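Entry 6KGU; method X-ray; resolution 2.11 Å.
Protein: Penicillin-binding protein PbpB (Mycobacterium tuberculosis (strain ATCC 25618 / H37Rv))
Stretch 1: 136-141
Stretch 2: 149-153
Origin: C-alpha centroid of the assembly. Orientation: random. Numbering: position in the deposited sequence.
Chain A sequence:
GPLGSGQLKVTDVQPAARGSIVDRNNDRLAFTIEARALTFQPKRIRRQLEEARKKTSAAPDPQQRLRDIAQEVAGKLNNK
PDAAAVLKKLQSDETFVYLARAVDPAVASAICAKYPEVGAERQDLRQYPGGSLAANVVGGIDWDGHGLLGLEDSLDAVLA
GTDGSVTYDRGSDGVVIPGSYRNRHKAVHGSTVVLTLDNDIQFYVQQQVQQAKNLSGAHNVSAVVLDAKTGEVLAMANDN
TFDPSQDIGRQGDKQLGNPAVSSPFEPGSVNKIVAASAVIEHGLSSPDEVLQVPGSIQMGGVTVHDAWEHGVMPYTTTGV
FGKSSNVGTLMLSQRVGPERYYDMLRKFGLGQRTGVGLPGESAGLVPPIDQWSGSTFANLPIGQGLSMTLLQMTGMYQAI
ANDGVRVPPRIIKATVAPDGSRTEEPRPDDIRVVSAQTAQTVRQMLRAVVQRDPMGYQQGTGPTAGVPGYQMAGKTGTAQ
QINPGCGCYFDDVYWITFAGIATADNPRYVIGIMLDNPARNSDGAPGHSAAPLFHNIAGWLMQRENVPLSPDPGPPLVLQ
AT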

# COMPACT_ATOMS: atom_id res chain seq x y z
N ASN A 136 14.43 -3.38 4.26
CA ASN A 136 13.56 -2.39 4.92
C ASN A 136 12.76 -3.03 6.05
O ASN A 136 12.44 -2.37 7.05
CB ASN A 136 12.62 -1.76 3.88
CG ASN A 136 11.94 -2.81 3.00
OD1 ASN A 136 12.59 -3.67 2.39
ND2 ASN A 136 10.61 -2.75 2.95
N VAL A 137 12.40 -4.30 5.88
CA VAL A 137 11.64 -5.06 6.87
C VAL A 137 12.56 -5.76 7.86
O VAL A 137 12.42 -5.62 9.07
CB VAL A 137 10.71 -6.06 6.13
CG1 VAL A 137 10.20 -7.14 7.07
CG2 VAL A 137 9.52 -5.31 5.47
N VAL A 138 13.55 -6.49 7.33
CA VAL A 138 14.40 -7.36 8.14
C VAL A 138 15.26 -6.53 9.09
O VAL A 138 15.38 -6.86 10.28
CB VAL A 138 15.28 -8.25 7.23
CG1 VAL A 138 16.43 -8.87 8.02
CG2 VAL A 138 14.44 -9.31 6.53
N GLY A 139 15.88 -5.47 8.58
CA GLY A 139 16.79 -4.66 9.38
C GLY A 139 18.23 -5.14 9.36
O GLY A 139 18.67 -5.76 8.38
N GLY A 140 18.97 -4.87 10.44
CA GLY A 140 20.36 -5.25 10.55
C GLY A 140 20.77 -5.53 11.99
O GLY A 140 20.00 -5.35 12.94
N ILE A 141 22.02 -5.98 12.14
CA ILE A 141 22.53 -6.50 13.40
C ILE A 141 23.54 -5.51 13.96
O ILE A 141 24.18 -4.75 13.22
CB ILE A 141 23.16 -7.90 13.19
CG1 ILE A 141 23.04 -8.75 14.45
CG2 ILE A 141 24.61 -7.82 12.71
CD1 ILE A 141 21.61 -9.17 14.75
N LEU A 149 18.28 -2.53 13.97
CA LEU A 149 17.06 -1.87 13.51
C LEU A 149 16.21 -2.91 12.78
O LEU A 149 16.61 -4.07 12.63
CB LEU A 149 17.37 -0.64 12.63
CG LEU A 149 17.89 -0.86 11.20
CD1 LEU A 149 18.02 0.47 10.46
CD2 LEU A 149 19.21 -1.60 11.17
N GLY A 150 15.02 -2.48 12.35
CA GLY A 150 14.14 -3.41 11.67
C GLY A 150 13.62 -4.49 12.61
O GLY A 150 13.64 -4.37 13.84
N LEU A 151 13.14 -5.59 12.00
CA LEU A 151 12.64 -6.71 12.78
C LEU A 151 13.73 -7.35 13.64
O LEU A 151 13.43 -7.98 14.66
CB LEU A 151 12.01 -7.77 11.87
CG LEU A 151 10.66 -7.44 11.22
CD1 LEU A 151 10.16 -8.63 10.45
CD2 LEU A 151 9.63 -7.00 12.26
N GLU A 152 15.00 -7.25 13.23
CA GLU A 152 16.09 -7.77 14.07
C GLU A 152 16.06 -7.12 15.44
O GLU A 152 16.32 -7.76 16.46
CB GLU A 152 17.45 -7.52 13.41
CG GLU A 152 17.71 -8.28 12.13
CD GLU A 152 18.28 -9.68 12.37
OE1 GLU A 152 17.95 -10.32 13.40
OE2 GLU A 152 19.06 -10.13 11.51
N ASP A 153 15.72 -5.83 15.47
CA ASP A 153 15.62 -5.10 16.72
C ASP A 153 14.28 -5.33 17.40
O ASP A 153 14.24 -5.75 18.56
CB ASP A 153 15.84 -3.61 16.46
CG ASP A 153 15.74 -2.78 17.70
OD1 ASP A 153 16.39 -3.13 18.70
OD2 ASP A 153 15.02 -1.77 17.68

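Two glycines face each other across this contact with their backbones almost touching: the CA of G139 lies 3.7 Å from the CA of G150. Neither position has room for a side chain. A CB built on G139 would fall 1.9 Å from L149 O and 2.6 Å from G150 CA. A CB built on G150 would fall 2.3 Å from G139 CA, and that same modelled G150 CB would lie 2.9 Å from V138 O. Both residues also have positive phi, and at G139 the backbone angles alone call for glycine, since a CB would be jammed against the carbonyl oxygen of V138. The pair illustrates a general principle: where glycines let two backbones meet, main-chain polar groups can do much of the joining.

Here a helix ends at V138, and its last two carbonyls are taken up by the other stretch. L151 N donates to V137 O at 3.0 Å, and E152 N donates to V138 O, also at 3.0 Å. Successive amides near the start of one helix thus serve successive carbonyls at the end of another. Beyond G139, the chain straightens into a short antiparallel bridge, in which G140 N donates to L149 O at 3.3 Å and L149 N to G140 O at 3.5 Å, both weak bonds. L149 O also receives a CA-H...O contact from G139 CA, at 3.3 Å.

Side chains pack around this polar centre. V137 CG1 meets L151 CD1 at 3.7 Å, an apolar contact beside the amide-carbonyl bond joining the same two residues. E152 points its CA-to-CB bond toward the first stretch and has the largest area covered by it; its CB lies 3.4 Å from G140 O, and its carboxylate oxygens are hydrogen-bonded elsewhere in the structure.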